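Local coordinates for uncharacterized protein ScGH5_18 (PDB 7LR8) that probably hydrolyses the Man-beta-1,4-GlcNAc linkage of N-glycan cores, as a family 5 glycoside hydrolase, at residues Phe27-Leu31 with Phe56-Phe62; Ala40-Val45 with Leu326-Arg330; Gly49-Val53 with Arg87-Val91. The protein carries 1 engineered substitution. All coordinates share one frame; numbering follows the deposited sequence.

Contact 1. Residues Phe27-Leu31 with Phe56-Phe62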
ATOM      1  N   PHE B  27      11.688   1.732  -8.363  1.00 18.21           N
ATOM      2  CA  PHE B  27      11.753   0.970  -7.118  1.00 18.08           C
ATOM      3  C   PHE B  27      10.806  -0.217  -7.093  1.00 21.79           C
ATOM      4  O   PHE B  27      10.918  -1.052  -6.183  1.00 18.21           O
ATOM      5  CB  PHE B  27      11.485   1.895  -5.945  1.00 17.52           C
ATOM      6  CG  PHE B  27      12.473   3.014  -5.850  1.00 17.88           C
ATOM      7  CD1 PHE B  27      13.828   2.745  -5.695  1.00 17.63           C
ATOM      8  CD2 PHE B  27      12.055   4.325  -5.927  1.00 18.68           C
ATOM      9  CE1 PHE B  27      14.748   3.779  -5.624  1.00 20.44           C
ATOM     10  CE2 PHE B  27      12.969   5.367  -5.849  1.00 21.89           C
ATOM     11  CZ  PHE B  27      14.321   5.084  -5.690  1.00 19.52           C
ATOM     12  N   HIS B  28       9.900  -0.326  -8.064  1.00 19.03           N
ATOM     13  CA  HIS B  28       9.119  -1.545  -8.199  1.00 20.54           C
ATOM     14  C   HIS B  28       9.951  -2.713  -8.713  1.00 19.49           C
ATOM     15  O   HIS B  28       9.408  -3.814  -8.872  1.00 21.14           O
ATOM     16  CB  HIS B  28       7.918  -1.316  -9.118  1.00 22.38           C
ATOM     17  CG  HIS B  28       7.109  -0.100  -8.776  1.00 21.09           C
ATOM     18  ND1 HIS B  28       6.484   0.064  -7.558  1.00 21.41           N
ATOM     19  CD2 HIS B  28       6.802   1.002  -9.507  1.00 22.74           C
ATOM     20  CE1 HIS B  28       5.842   1.219  -7.545  1.00 20.41           C
ATOM     21  NE2 HIS B  28       6.017   1.808  -8.716  1.00 24.83           N
ATOM     22  N   HIS B  29      11.255  -2.519  -8.959  1.00 18.61           N
ATOM     23  CA  HIS B  29      12.062  -3.628  -9.451  1.00 19.66           C
ATOM     24  C   HIS B  29      12.170  -4.765  -8.432  1.00 18.75           C
ATOM     25  O   HIS B  29      12.481  -5.895  -8.819  1.00 19.29           O
ATOM     26  CB  HIS B  29      13.456  -3.141  -9.863  1.00 19.63           C
ATOM     27  CG  HIS B  29      14.394  -2.923  -8.717  1.00 19.97           C
ATOM     28  ND1 HIS B  29      15.679  -3.420  -8.716  1.00 25.85           N
ATOM     29  CD2 HIS B  29      14.248  -2.250  -7.552  1.00 18.64           C
ATOM     30  CE1 HIS B  29      16.279  -3.077  -7.590  1.00 23.73           C
ATOM     31  NE2 HIS B  29      15.435  -2.363  -6.868  1.00 19.27           N
ATOM     32  N   TRP B  30      11.883  -4.515  -7.153  1.00 16.84           N
ATOM     33  CA  TRP B  30      11.863  -5.628  -6.204  1.00 23.46           C
ATOM     34  C   TRP B  30      10.825  -6.681  -6.570  1.00 23.39           C
ATOM     35  O   TRP B  30      10.959  -7.840  -6.149  1.00 22.02           O
ATOM     36  CB  TRP B  30      11.600  -5.127  -4.793  1.00 20.52           C
ATOM     37  CG  TRP B  30      12.594  -4.130  -4.302  1.00 17.19           C
ATOM     38  CD1 TRP B  30      12.363  -2.807  -4.058  1.00 16.13           C
ATOM     39  CD2 TRP B  30      13.984  -4.363  -3.993  1.00 16.02           C
ATOM     40  NE1 TRP B  30      13.511  -2.203  -3.610  1.00 16.62           N
ATOM     41  CE2 TRP B  30      14.522  -3.131  -3.562  1.00 17.83           C
ATOM     42  CE3 TRP B  30      14.815  -5.491  -4.022  1.00 17.02           C
ATOM     43  CZ2 TRP B  30      15.860  -2.989  -3.172  1.00 16.43           C
ATOM     44  CZ3 TRP B  30      16.162  -5.345  -3.639  1.00 20.84           C
ATOM     45  CH2 TRP B  30      16.662  -4.102  -3.219  1.00 18.01           C
ATOM     46  N   LEU B  31       9.795  -6.304  -7.340  1.00 17.70           N
ATOM     47  CA  LEU B  31       8.774  -7.251  -7.772  1.00 17.55           C
ATOM     48  C   LEU B  31       9.183  -8.047  -9.000  1.00 18.13           C
ATOM     49  O   LEU B  31       8.524  -9.045  -9.318  1.00 22.46           O
ATOM     50  CB  LEU B  31       7.457  -6.517  -8.057  1.00 19.34           C
ATOM     51  CG  LEU B  31       6.885  -5.692  -6.904  1.00 17.37           C
ATOM     52  CD1 LEU B  31       5.668  -4.895  -7.394  1.00 21.45           C
ATOM     53  CD2 LEU B  31       6.490  -6.574  -5.725  1.00 19.38           C
ATOM     54  N   PHE B  56      17.221   1.775  -1.961  1.00 15.69           N
ATOM     55  CA  PHE B  56      15.885   1.883  -1.371  1.00 16.54           C
ATOM     56  C   PHE B  56      15.054   0.614  -1.483  1.00 16.78           C
ATOM     57  O   PHE B  56      14.426   0.367  -2.531  1.00 17.07           O
ATOM     58  CB  PHE B  56      15.134   3.043  -2.010  1.00 13.22           C
ATOM     59  CG  PHE B  56      15.836   4.353  -1.867  1.00 16.53           C
ATOM     60  CD1 PHE B  56      15.698   5.101  -0.703  1.00 17.33           C
ATOM     61  CD2 PHE B  56      16.627   4.847  -2.898  1.00 15.85           C
ATOM     62  CE1 PHE B  56      16.342   6.318  -0.572  1.00 16.37           C
ATOM     63  CE2 PHE B  56      17.283   6.064  -2.756  1.00 19.07           C
ATOM     64  CZ  PHE B  56      17.130   6.792  -1.581  1.00 16.81           C
ATOM     65  N   PRO B  57      14.974  -0.170  -0.409  1.00 15.58           N
ATOM     66  CA  PRO B  57      13.889  -1.148  -0.280  1.00 14.87           C
ATOM     67  C   PRO B  57      12.543  -0.447  -0.323  1.00 14.89           C
ATOM     68  O   PRO B  57      12.421   0.727   0.038  1.00 17.62           O
ATOM     69  CB  PRO B  57      14.122  -1.771   1.104  1.00 15.45           C
ATOM     70  CG  PRO B  57      15.522  -1.466   1.468  1.00 19.69           C
ATOM     71  CD  PRO B  57      15.941  -0.224   0.698  1.00 15.35           C
ATOM     72  N   LEU B  58      11.522  -1.181  -0.759  1.00 16.99           N
ATOM     73  CA  LEU B  58      10.130  -0.769  -0.583  1.00 15.35           C
ATOM     74  C   LEU B  58       9.605  -1.517   0.639  1.00 14.73           C
ATOM     75  O   LEU B  58       9.481  -2.745   0.615  1.00 18.46           O
ATOM     76  CB  LEU B  58       9.289  -1.077  -1.814  1.00 17.38           C
ATOM     77  CG  LEU B  58       9.468  -0.146  -3.014  1.00 19.46           C
ATOM     78  CD1 LEU B  58       8.472  -0.496  -4.111  1.00 21.82           C
ATOM     79  CD2 LEU B  58       9.317   1.309  -2.598  1.00 25.80           C
ATOM     80  N   TRP B  59       9.330  -0.773   1.713  1.00 16.05           N
ATOM     81  CA  TRP B  59       8.961  -1.381   2.995  1.00 18.96           C
ATOM     82  C   TRP B  59       7.792  -2.356   2.892  1.00 20.67           C
ATOM     83  O   TRP B  59       7.936  -3.498   3.366  1.00 17.39           O
ATOM     84  CB  TRP B  59       8.703  -0.250   4.000  1.00 19.27           C
ATOM     85  CG  TRP B  59       8.331  -0.700   5.405  1.00 17.24           C
ATOM     86  CD1 TRP B  59       8.706  -1.868   6.037  1.00 17.04           C
ATOM     87  CD2 TRP B  59       7.549   0.035   6.355  1.00 15.39           C
ATOM     88  NE1 TRP B  59       8.176  -1.901   7.313  1.00 18.37           N
ATOM     89  CE2 TRP B  59       7.452  -0.755   7.525  1.00 14.27           C
ATOM     90  CE3 TRP B  59       6.889   1.269   6.319  1.00 17.69           C
ATOM     91  CZ2 TRP B  59       6.753  -0.332   8.653  1.00 16.62           C
ATOM     92  CZ3 TRP B  59       6.200   1.690   7.443  1.00 15.73           C
ATOM     93  CH2 TRP B  59       6.125   0.884   8.592  1.00 15.70           C
ATOM     94  N   PRO B  60       6.645  -2.019   2.276  1.00 17.71           N
ATOM     95  CA  PRO B  60       5.556  -3.019   2.207  1.00 17.45           C
ATOM     96  C   PRO B  60       5.914  -4.257   1.405  1.00 20.96           C
ATOM     97  O   PRO B  60       5.333  -5.325   1.642  1.00 20.22           O
ATOM     98  CB  PRO B  60       4.396  -2.258   1.546  1.00 16.69           C
ATOM     99  CG  PRO B  60       4.768  -0.804   1.600  1.00 18.48           C
ATOM    100  CD  PRO B  60       6.267  -0.774   1.576  1.00 16.92           C
ATOM    101  N   VAL B  61       6.842  -4.153   0.447  1.00 17.21           N
ATOM    102  CA  VAL B  61       7.277  -5.342  -0.275  1.00 18.93           C
ATOM    103  C   VAL B  61       8.202  -6.193   0.588  1.00 14.05           C
ATOM    104  O   VAL B  61       8.153  -7.429   0.540  1.00 15.53           O
ATOM    105  CB  VAL B  61       7.939  -4.927  -1.600  1.00 15.13           C
ATOM    106  CG1 VAL B  61       8.561  -6.137  -2.301  1.00 19.49           C
ATOM    107  CG2 VAL B  61       6.914  -4.259  -2.488  1.00 22.34           C
ATOM    108  N   PHE B  62       9.040  -5.556   1.409  1.00 13.69           N
ATOM    109  CA  PHE B  62       9.948  -6.305   2.267  1.00 18.14           C
ATOM    110  C   PHE B  62       9.245  -6.864   3.502  1.00 16.03           C
ATOM    111  O   PHE B  62       9.602  -7.948   3.976  1.00 14.63           O
ATOM    112  CB  PHE B  62      11.122  -5.420   2.690  1.00 17.90           C
ATOM    113  CG  PHE B  62      12.221  -5.342   1.675  1.00 15.97           C
ATOM    114  CD1 PHE B  62      11.973  -4.882   0.386  1.00 17.16           C
ATOM    115  CD2 PHE B  62      13.506  -5.742   2.004  1.00 18.75           C
ATOM    116  CE1 PHE B  62      13.010  -4.815  -0.549  1.00 17.53           C
ATOM    117  CE2 PHE B  62      14.532  -5.667   1.081  1.00 18.89           C
ATOM    118  CZ  PHE B  62      14.277  -5.210  -0.197  1.00 16.74           C
TER
HETATM  119  O   HOH W   1      15.832  -0.121  -5.223  1.00 21.70           O
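With its CG set anti to the carbonyl carbon (chi1 -58°), W30 sends its indole off the 3-10 segment 27-31 and over to F56-F62, where NE1 donates to O of F56 at 2.9 Å. The acceptor lies in the plane of the indole and the bond is fairly straight (157°), which helps fix the rotation of the ring. The same carbonyl receives a second donor: a water at 3.1 Å from F56 O, which also hydrogen-bonds NE2 of H29.

Both indole faces are occupied. F62 brings its edge over one of them in a T-shaped pair, the planes at 89° and its CE1 3.6 Å from CD2 of W30; the ring of H29 places NE2 over the other. Beside this, V61 CG1 packs on W30 CB (4.1 Å). L58, the N-cap of helix 59-62, lays CD1 against O of F27 at 3.3 Å, while the F27 and F56 rings meet obliquely, CE1 of F27 3.5 Å from CD2 of F56. L77 and L80 of helix 71-86 also touch W30, and L31 packs on L31 of the second subunit.

The two segments follow strands 15-19 and 52-55 of a (beta/alpha)8 barrel, on the catalytic side where such enzymes bind substrate; the F56 side chain is about 6 Å from the bound mannose.

Contact 2. Residues Ala40-Val45 with Leu326-Arg330. With SO4 (sulfate ion), chain J.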
ATOM      1  N   ALA B  40      24.079  -3.679 -14.965  1.00 26.64           N
ATOM      2  CA  ALA B  40      24.273  -2.710 -16.042  1.00 25.56           C
ATOM      3  C   ALA B  40      24.055  -1.286 -15.542  1.00 21.29           C
ATOM      4  O   ALA B  40      24.787  -0.367 -15.927  1.00 24.02           O
ATOM      5  CB  ALA B  40      23.332  -3.027 -17.202  1.00 26.27           C
ATOM      6  N   ASP B  41      23.040  -1.089 -14.684  1.00 22.34           N
ATOM      7  CA  ASP B  41      22.829   0.205 -14.037  1.00 21.92           C
ATOM      8  C   ASP B  41      24.071   0.643 -13.274  1.00 23.98           C
ATOM      9  O   ASP B  41      24.562   1.769 -13.448  1.00 21.75           O
ATOM     10  CB  ASP B  41      21.641   0.130 -13.070  1.00 20.21           C
ATOM     11  CG  ASP B  41      20.285   0.199 -13.764  1.00 21.30           C
ATOM     12  OD1 ASP B  41      20.225   0.432 -14.992  1.00 21.86           O
ATOM     13  OD2 ASP B  41      19.272   0.035 -13.044  1.00 22.37           O
ATOM     14  N   LEU B  42      24.584  -0.237 -12.408  1.00 23.71           N
ATOM     15  CA  LEU B  42      25.738   0.112 -11.590  1.00 22.24           C
ATOM     16  C   LEU B  42      26.997   0.266 -12.440  1.00 21.04           C
ATOM     17  O   LEU B  42      27.856   1.092 -12.120  1.00 24.25           O
ATOM     18  CB  LEU B  42      25.926  -0.929 -10.479  1.00 21.46           C
ATOM     19  CG  LEU B  42      24.726  -1.019  -9.519  1.00 24.92           C
ATOM     20  CD1 LEU B  42      24.937  -2.084  -8.446  1.00 22.70           C
ATOM     21  CD2 LEU B  42      24.425   0.331  -8.882  1.00 26.84           C
ATOM     22  N   ASP B  43      27.109  -0.483 -13.543  1.00 24.68           N
ATOM     23  CA  ASP B  43      28.204  -0.250 -14.482  1.00 24.67           C
ATOM     24  C   ASP B  43      28.225   1.200 -14.945  1.00 23.53           C
ATOM     25  O   ASP B  43      29.287   1.833 -15.010  1.00 26.12           O
ATOM     26  CB  ASP B  43      28.076  -1.161 -15.701  1.00 25.63           C
ATOM     27  CG  ASP B  43      28.536  -2.562 -15.438  1.00 33.33           C
ATOM     28  OD1 ASP B  43      29.185  -2.808 -14.400  1.00 31.51           O
ATOM     29  OD2 ASP B  43      28.249  -3.419 -16.295  1.00 34.24           O
ATOM     30  N   SER B  44      27.054   1.742 -15.283  1.00 25.31           N
ATOM     31  CA  SER B  44      27.017   3.096 -15.819  1.00 24.22           C
ATOM     32  C   SER B  44      27.303   4.124 -14.735  1.00 25.00           C
ATOM     33  O   SER B  44      27.765   5.232 -15.038  1.00 25.71           O
ATOM     34  CB  SER B  44      25.666   3.369 -16.501  1.00 22.53           C
ATOM     35  OG  SER B  44      24.594   3.391 -15.579  1.00 25.52           O
ATOM     36  N   VAL B  45      27.039   3.775 -13.476  1.00 23.20           N
ATOM     37  CA  VAL B  45      27.342   4.656 -12.353  1.00 23.53           C
ATOM     38  C   VAL B  45      28.836   4.659 -12.061  1.00 21.92           C
ATOM     39  O   VAL B  45      29.452   5.720 -11.881  1.00 23.59           O
ATOM     40  CB  VAL B  45      26.530   4.218 -11.121  1.00 20.61           C
ATOM     41  CG1 VAL B  45      27.037   4.896  -9.855  1.00 22.56           C
ATOM     42  CG2 VAL B  45      25.038   4.494 -11.352  1.00 21.17           C
ATOM     43  N   LEU B 326      21.867   9.868 -15.748  1.00 21.05           N
ATOM     44  CA  LEU B 326      21.858   8.965 -16.887  1.00 24.18           C
ATOM     45  C   LEU B 326      20.424   8.806 -17.385  1.00 25.89           C
ATOM     46  O   LEU B 326      19.467   8.869 -16.606  1.00 24.38           O
ATOM     47  CB  LEU B 326      22.443   7.596 -16.494  1.00 21.95           C
ATOM     48  CG  LEU B 326      23.917   7.677 -16.080  1.00 21.83           C
ATOM     49  CD1 LEU B 326      24.200   6.822 -14.847  1.00 24.99           C
ATOM     50  CD2 LEU B 326      24.788   7.262 -17.250  1.00 23.79           C
ATOM     51  N   THR B 327      20.283   8.574 -18.687  1.00 25.50           N
ATOM     52  CA  THR B 327      18.969   8.340 -19.263  1.00 28.17           C
ATOM     53  C   THR B 327      18.465   6.939 -18.909  1.00 28.86           C
ATOM     54  O   THR B 327      19.156   6.122 -18.288  1.00 28.36           O
ATOM     55  CB  THR B 327      19.005   8.493 -20.783  1.00 24.79           C
ATOM     56  OG1 THR B 327      19.789   7.436 -21.339  1.00 28.90           O
ATOM     57  CG2 THR B 327      19.583   9.836 -21.193  1.00 28.01           C
ATOM     58  N   GLN B 328      17.231   6.669 -19.339  1.00 29.06           N
ATOM     59  CA  GLN B 328      16.629   5.351 -19.181  1.00 30.68           C
ATOM     60  C   GLN B 328      17.456   4.264 -19.854  1.00 30.58           C
ATOM     61  O   GLN B 328      17.551   3.142 -19.342  1.00 36.09           O
ATOM     62  CB  GLN B 328      15.217   5.372 -19.756  1.00 26.70           C
ATOM     63  CG  GLN B 328      14.199   5.652 -18.710  1.00 28.09           C
ATOM     64  CD  GLN B 328      13.947   4.438 -17.867  1.00 32.41           C
ATOM     65  OE1 GLN B 328      13.637   3.365 -18.387  1.00 38.43           O
ATOM     66  NE2 GLN B 328      14.092   4.586 -16.552  1.00 30.93           N
ATOM     67  N   ASP B 329      18.039   4.562 -21.015  1.00 30.52           N
ATOM     68  CA  ASP B 329      18.903   3.604 -21.686  1.00 38.19           C
ATOM     69  C   ASP B 329      20.364   3.753 -21.283  1.00 30.17           C
ATOM     70  O   ASP B 329      21.242   3.310 -22.026  1.00 33.68           O
ATOM     71  CB  ASP B 329      18.753   3.713 -23.208  1.00 57.97           C
ATOM     72  CG  ASP B 329      18.598   5.142 -23.683  1.00 71.77           C
ATOM     73  OD1 ASP B 329      19.482   5.972 -23.390  1.00 75.12           O
ATOM     74  OD2 ASP B 329      17.589   5.438 -24.360  1.00 76.80           O
ATOM     75  N   ARG B 330      20.633   4.382 -20.132  1.00 31.50           N
ATOM     76  CA  ARG B 330      21.952   4.422 -19.495  1.00 31.43           C
ATOM     77  C   ARG B 330      22.962   5.261 -20.275  1.00 28.80           C
ATOM     78  O   ARG B 330      24.154   4.949 -20.300  1.00 32.52           O
ATOM     79  CB  ARG B 330      22.503   3.012 -19.257  1.00 27.30           C
ATOM     80  CG  ARG B 330      21.555   2.137 -18.432  1.00 27.87           C
ATOM     81  CD  ARG B 330      22.136   0.757 -18.211  1.00 26.91           C
ATOM     82  NE  ARG B 330      21.220  -0.123 -17.498  1.00 28.38           N
ATOM     83  CZ  ARG B 330      20.522  -1.102 -18.062  1.00 33.11           C
ATOM     84  NH1 ARG B 330      20.627  -1.339 -19.364  1.00 34.99           N
ATOM     85  NH2 ARG B 330      19.727  -1.860 -17.319  1.00 30.83           N
TER
HETATM   86  S   SO4 J 605      17.836  -4.006 -19.236  1.00 91.42           S
HETATM   87  O1  SO4 J 605      17.034  -5.227 -19.250  1.00 92.29           O
HETATM   88  O2  SO4 J 605      19.209  -4.338 -18.865  1.00 92.00           O
HETATM   89  O3  SO4 J 605      17.822  -3.396 -20.563  1.00 91.02           O
HETATM   90  O4  SO4 J 605      17.275  -3.068 -18.266  1.00 91.40           O
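Helix 35-46 offers one side, A40 to V45, to a type I turn running from T327 to R330, and the backbones come closest at S44 and R330, CA to CA 6.4 Å. The turn is closed by N of R330 bonding O of T327 at 2.9 Å. R330 itself has a positive phi (69°), and from there its side chain heads back to the helix.

That side chain is extended from CG to NE and crosses D41 at about a right angle. NE donates to OD1 of D41 at 2.8 Å, on the anti side of the carboxylate, as the core of a salt bridge; NH2 adds only a weak bond to the same oxygen. The two planes are 52° apart, so this is no flat two-pronged pairing. CB of A40 sits over one guanidinium face, 3.5 Å from CZ of R330. At another part of the guanidinium edge NH2 grips a sulfate, probably from the crystallisation liquor, at 2.9 Å to its O4 and 3.0 Å to its O2; N24 also bonds this ion. D41 has further partners, with S23 OG on OD1 and Y20 OH on OD2, so its carboxylate is firmly held.

Farther along the helix, OG of S44 donates to O of D41 at 2.7 Å and meets H307 NE2 as well, while CD1 of L326 packs 3.5 Å from OG of S44. A leucine in place of R330 would probably leave the D41 carboxylate without its cationic mate and the sulfate without its charged grip.

The contact joins the helix after strand 15-19 to the loop after strand 298-304, bridging the seam where the first and last strands of a (beta/alpha)8 barrel meet.

Contact 3. Residues Gly49-Val53 with Arg87-Val91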
ATOM      1  N   GLY B  49      32.683   7.493 -11.970  1.00 25.33           N
ATOM      2  CA  GLY B  49      33.690   7.678 -10.946  1.00 22.41           C
ATOM      3  C   GLY B  49      33.166   7.727  -9.526  1.00 27.38           C
ATOM      4  O   GLY B  49      33.927   8.087  -8.620  1.00 26.88           O
ATOM      5  N   PHE B  50      31.897   7.384  -9.307  1.00 23.25           N
ATOM      6  CA  PHE B  50      31.311   7.450  -7.975  1.00 22.63           C
ATOM      7  C   PHE B  50      31.880   6.355  -7.089  1.00 22.48           C
ATOM      8  O   PHE B  50      32.420   5.352  -7.567  1.00 23.57           O
ATOM      9  CB  PHE B  50      29.788   7.310  -8.041  1.00 21.70           C
ATOM     10  CG  PHE B  50      29.118   8.457  -8.728  1.00 25.81           C
ATOM     11  CD1 PHE B  50      29.025   9.697  -8.109  1.00 23.57           C
ATOM     12  CD2 PHE B  50      28.604   8.307 -10.004  1.00 25.15           C
ATOM     13  CE1 PHE B  50      28.416  10.765  -8.745  1.00 24.63           C
ATOM     14  CE2 PHE B  50      27.994   9.375 -10.648  1.00 25.59           C
ATOM     15  CZ  PHE B  50      27.910  10.606 -10.022  1.00 23.55           C
ATOM     16  N   ASP B  51      31.767   6.559  -5.775  1.00 21.10           N
ATOM     17  CA  ASP B  51      32.250   5.567  -4.826  1.00 20.48           C
ATOM     18  C   ASP B  51      31.182   4.986  -3.912  1.00 21.57           C
ATOM     19  O   ASP B  51      31.518   4.135  -3.085  1.00 22.90           O
ATOM     20  CB  ASP B  51      33.384   6.148  -3.965  1.00 22.12           C
ATOM     21  CG  ASP B  51      32.957   7.372  -3.172  1.00 25.09           C
ATOM     22  OD1 ASP B  51      32.094   7.226  -2.273  1.00 23.34           O
ATOM     23  OD2 ASP B  51      33.498   8.472  -3.445  1.00 22.20           O
ATOM     24  N   HIS B  52      29.916   5.404  -4.019  1.00 21.67           N
ATOM     25  CA  HIS B  52      28.873   4.786  -3.206  1.00 20.05           C
ATOM     26  C   HIS B  52      27.530   4.992  -3.886  1.00 19.13           C
ATOM     27  O   HIS B  52      27.387   5.822  -4.793  1.00 19.77           O
ATOM     28  CB  HIS B  52      28.829   5.351  -1.771  1.00 19.08           C
ATOM     29  CG  HIS B  52      28.423   6.787  -1.701  1.00 20.20           C
ATOM     30  ND1 HIS B  52      29.326   7.824  -1.808  1.00 21.32           N
ATOM     31  CD2 HIS B  52      27.201   7.365  -1.568  1.00 22.10           C
ATOM     32  CE1 HIS B  52      28.685   8.977  -1.719  1.00 19.52           C
ATOM     33  NE2 HIS B  52      27.394   8.727  -1.586  1.00 20.15           N
ATOM     34  N   VAL B  53      26.554   4.204  -3.447  1.00 16.80           N
ATOM     35  CA  VAL B  53      25.160   4.380  -3.826  1.00 16.11           C
ATOM     36  C   VAL B  53      24.327   4.361  -2.558  1.00 17.27           C
ATOM     37  O   VAL B  53      24.683   3.718  -1.562  1.00 17.85           O
ATOM     38  CB  VAL B  53      24.656   3.288  -4.802  1.00 20.65           C
ATOM     39  CG1 VAL B  53      25.283   3.472  -6.179  1.00 18.22           C
ATOM     40  CG2 VAL B  53      24.964   1.908  -4.269  1.00 19.82           C
ATOM     41  N   ARG B  87      31.861  -3.277  -8.082  1.00 24.29           N
ATOM     42  CA  ARG B  87      32.106  -2.098  -8.896  1.00 24.14           C
ATOM     43  C   ARG B  87      32.679  -0.950  -8.085  1.00 28.69           C
ATOM     44  O   ARG B  87      32.726   0.182  -8.577  1.00 27.86           O
ATOM     45  CB  ARG B  87      30.807  -1.684  -9.597  1.00 26.06           C
ATOM     46  CG  ARG B  87      30.419  -2.682 -10.683  1.00 25.89           C
ATOM     47  CD  ARG B  87      28.912  -2.850 -10.928  1.00 23.08           C
ATOM     48  NE  ARG B  87      28.748  -3.867 -11.963  1.00 25.93           N
ATOM     49  CZ  ARG B  87      28.710  -5.171 -11.724  1.00 27.24           C
ATOM     50  NH1 ARG B  87      28.776  -5.622 -10.478  1.00 23.43           N
ATOM     51  NH2 ARG B  87      28.597  -6.027 -12.729  1.00 29.57           N
ATOM     52  N   GLY B  88      33.136  -1.223  -6.864  1.00 29.04           N
ATOM     53  CA  GLY B  88      33.743  -0.194  -6.046  1.00 28.41           C
ATOM     54  C   GLY B  88      32.752   0.793  -5.477  1.00 28.14           C
ATOM     55  O   GLY B  88      33.121   1.938  -5.197  1.00 30.64           O
ATOM     56  N   LEU B  89      31.497   0.379  -5.295  1.00 22.78           N
ATOM     57  CA  LEU B  89      30.450   1.236  -4.751  1.00 21.02           C
ATOM     58  C   LEU B  89      30.066   0.696  -3.377  1.00 22.98           C
ATOM     59  O   LEU B  89      29.556  -0.425  -3.267  1.00 22.79           O
ATOM     60  CB  LEU B  89      29.238   1.283  -5.677  1.00 20.91           C
ATOM     61  CG  LEU B  89      29.557   1.711  -7.112  1.00 19.90           C
ATOM     62  CD1 LEU B  89      28.365   1.422  -8.014  1.00 21.40           C
ATOM     63  CD2 LEU B  89      29.918   3.191  -7.142  1.00 25.08           C
ATOM     64  N   ASP B  90      30.356   1.468  -2.335  1.00 19.85           N
ATOM     65  CA  ASP B  90      29.816   1.179  -1.015  1.00 19.19           C
ATOM     66  C   ASP B  90      28.319   1.505  -0.983  1.00 21.40           C
ATOM     67  O   ASP B  90      27.815   2.249  -1.818  1.00 21.42           O
ATOM     68  CB  ASP B  90      30.565   1.985   0.039  1.00 21.67           C
ATOM     69  CG  ASP B  90      32.043   1.652   0.074  1.00 27.01           C
ATOM     70  OD1 ASP B  90      32.378   0.459  -0.066  1.00 25.52           O
ATOM     71  OD2 ASP B  90      32.877   2.574   0.235  1.00 31.02           O
ATOM     72  N   VAL B  91      27.601   0.921  -0.020  1.00 19.26           N
ATOM     73  CA  VAL B  91      26.138   0.949  -0.033  1.00 19.05           C
ATOM     74  C   VAL B  91      25.601   1.464   1.299  1.00 21.26           C
ATOM     75  O   VAL B  91      25.890   0.891   2.359  1.00 20.31           O
ATOM     76  CB  VAL B  91      25.545  -0.438  -0.336  1.00 19.60           C
ATOM     77  CG1 VAL B  91      23.996  -0.407  -0.190  1.00 16.95           C
ATOM     78  CG2 VAL B  91      25.946  -0.884  -1.726  1.00 17.94           C
TER
HETATM   79  O   HOH W   2      33.037   2.975  -8.958  1.00 26.45           O
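This is a parallel beta pairing of neighbouring barrel strands, 52-55 and 90-94, caught where both begin, at the N-terminal end of the barrel. D90 uses both its backbone polar atoms on the one neighbouring strand, flanking H52: its N donates to O of D51 (3.0 Å) and its O accepts from N of V53 (2.8 Å), the second bond arriving nearly straight on the carbonyl, at 172°. A CA-H...O contact continues the ladder, V91 CA to V53 O at 3.5 Å. Just before the strands pair, a water donates to O of F50 and to O of R87, 2.8 Å each.

V53 and V91 share one face of the sheet and touch through their CG2 atoms at 3.9 Å. L89 fills in beside them, its CD1 4.1 Å from CG1 of V53 and its CD2 against O of F50. Helix 71-86, which lies over L89 and V91 through A84, is the link of a classic beta-alpha-beta crossover; a Schellman motif with G88 at C-prime ends it, and another at G49 ends helix 35-46.

H52 and D90 point to the opposite face. The H52 imidazole, with CG between the backbone N and the carbonyl carbon (chi1 66°), turns ND1 onto OD1 of its neighbour D51 at 2.9 Å; the oxygen lies in the ring plane, whereas the hydrogen comes from above the carboxylate. H52 NE2 bonds T302 OG1. R15 bridges the carboxylates of D51 and D90, probably easing their like charges, and R347 holds the other oxygen of D51.

Overall arrangement
Contacts 2 and 3 are neighbours, their centres 13 Å apart. A salt bridge joins them directly, OD1 of D43 to NE of R87 at 2.7 Å, and V45 packs on both F50 and L89, so the helix of contact 2 lies against the chain leading into the two strands of contact 3. Contact 1 stands apart: its centre is about 20 Å from that of contact 2, with nearest atoms about 7 Å apart, and about 21 Å from that of contact 3, although strand 52-55 runs straight on into 56-62. That strand thus links the barrel's N-terminal end to the sugar-binding side, where contact 1 comes near the bound glycan without lining its pocket, while contacts 2 and 3 are remote from it.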